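Local coordinates for protein transcriptional regulator, putative (Pseudomonas syringae pv. tomato, PDB 2R5F) that probably acts as a DNA-binding transcription factor of the SorC family, through a domain thought to bind a sugar effector, at residues Gln238-Lys241 / Gly242-Gly246. Residues are numbered along the deposited sequence; the frame is centred on the assembly and turned at random.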
loop_
_atom_site.group_PDB
_atom_site.type_symbol
_atom_site.label_atom_id
_atom_site.label_comp_id
_atom_site.label_asym_id
_atom_site.label_seq_id
_atom_site.Cartn_x
_atom_site.Cartn_y
_atom_site.Cartn_z
ATOM N N GLN A 238 -13.230 7.993 -5.114
ATOM C CA GLN A 238 -13.714 8.539 -3.849
ATOM C C GLN A 238 -12.905 8.004 -2.649
ATOM O O GLN A 238 -12.606 8.740 -1.701
ATOM C CB GLN A 238 -15.191 8.226 -3.654
ATOM C CG GLN A 238 -15.840 9.037 -2.525
ATOM C CD GLN A 238 -17.173 8.497 -2.092
ATOM O OE1 GLN A 238 -17.436 7.296 -2.205
ATOM N NE2 GLN A 238 -18.033 9.377 -1.583
ATOM N N ALA A 239 -12.561 6.721 -2.724
ATOM C CA ALA A 239 -11.749 6.040 -1.721
ATOM C C ALA A 239 -10.357 6.642 -1.637
ATOM O O ALA A 239 -9.888 6.962 -0.546
ATOM C CB ALA A 239 -11.661 4.545 -2.029
ATOM N N ILE A 240 -9.693 6.775 -2.783
ATOM C CA ILE A 240 -8.363 7.386 -2.863
ATOM C C ILE A 240 -8.356 8.859 -2.419
ATOM O O ILE A 240 -7.450 9.287 -1.682
ATOM C CB ILE A 240 -7.782 7.238 -4.267
ATOM C CG1 ILE A 240 -7.634 5.735 -4.607
ATOM C CG2 ILE A 240 -6.399 7.919 -4.368
ATOM C CD1 ILE A 240 -7.502 5.488 -6.098
ATOM N N LYS A 241 -9.354 9.631 -2.850
ATOM C CA LYS A 241 -9.477 11.021 -2.381
ATOM C C LYS A 241 -9.636 11.107 -0.857
ATOM O O LYS A 241 -9.015 11.969 -0.216
ATOM C CB LYS A 241 -10.619 11.753 -3.077
ATOM C CG LYS A 241 -10.985 13.085 -2.430
ATOM C CD LYS A 241 -11.765 13.968 -3.381
ATOM C CE LYS A 241 -12.636 14.967 -2.571
ATOM N NZ LYS A 241 -13.134 16.019 -3.469
ATOM N N GLY A 242 -10.480 10.230 -0.294
ATOM C CA GLY A 242 -10.597 10.068 1.163
ATOM C C GLY A 242 -9.251 9.831 1.843
ATOM O O GLY A 242 -8.914 10.530 2.832
ATOM N N ALA A 243 -8.474 8.875 1.316
ATOM C CA ALA A 243 -7.121 8.579 1.830
ATOM C C ALA A 243 -6.190 9.793 1.695
ATOM O O ALA A 243 -5.483 10.117 2.644
ATOM C CB ALA A 243 -6.519 7.355 1.142
ATOM N N LEU A 244 -6.226 10.478 0.536
ATOM C CA LEU A 244 -5.498 11.732 0.294
ATOM C C LEU A 244 -5.899 12.842 1.242
ATOM O O LEU A 244 -5.024 13.576 1.777
ATOM C CB LEU A 244 -5.732 12.206 -1.133
ATOM C CG LEU A 244 -5.066 11.402 -2.258
ATOM C CD1 LEU A 244 -5.525 11.925 -3.600
ATOM C CD2 LEU A 244 -3.571 11.456 -2.130
ATOM N N LEU A 245 -7.211 12.991 1.453
ATOM C CA LEU A 245 -7.709 14.027 2.358
ATOM C C LEU A 245 -7.423 13.753 3.821
ATOM O O LEU A 245 -7.354 14.702 4.644
ATOM C CB LEU A 245 -9.207 14.316 2.164
ATOM C CG LEU A 245 -9.627 15.092 0.919
ATOM C CD1 LEU A 245 -11.041 15.618 1.101
ATOM C CD2 LEU A 245 -8.668 16.228 0.641
ATOM N N GLY A 246 -7.284 12.483 4.170
ATOM C CA GLY A 246 -6.909 12.100 5.550
ATOM C C GLY A 246 -5.423 12.222 5.825
ATOM O O GLY A 246 -4.961 12.029 6.959
#
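Four successive hydrogen bonds, each from the amide of residue i+4 to the carbonyl of residue i, bind Gln238-Lys241 to the turn that follows it, the amides of Gly242, Ala243, Leu244 and Leu245 donating in order to the carbonyls of Gln238, Ala239, Ile240 and Lys241. The last of them is the shortest, with Leu245 N 2.7 Å from Lys241 O, while Leu244 N stands 2.8 Å from Ile240 O. On this frame, residues four apart come out on the same flank, and two such pairs show how an alpha-helix sorts its faces. Ile240 and Leu244 run abreast, methyl against methyl, Ile240 CG2 reaching Leu244 CD1 at 4.2 Å. That branch of the isoleucine stands opposite the backbone N about the CA–CB bond and beside the carbonyl carbon, which carries it toward the next turn. Leu244 CG, by contrast, stands beside its own N (chi1 -71°), a rotation that lays CG back over the preceding turn, 3.2 Å from Ile240 O. The helix, 237-245, is the crossover of a beta-alpha-beta unit, linking the parallel neighbours 226-230 and 251-255 in a Rossmann-like sheet. Ala239 and Ile240 face that sheet at Ile160 of strand 155-162, while Ile240 and Leu244 pack against Leu262 of the neighbouring helix 256-262. The more exposed pair is Lys241 and Leu245, both leaning outward from one flank. Here the lysine offers only its carbon chain, with CG 4.1 Å from Leu245 CG and CE 4.1 Å from Leu245 CD1. Its extended methylenes follow the leucine, and NZ ends on the N-terminal side of it, touching neither leucine methyl; both residues also touch Tyr20 of helix 10-20. At the following turn, Gly246 N donates to Gly242 O at 2.9 Å.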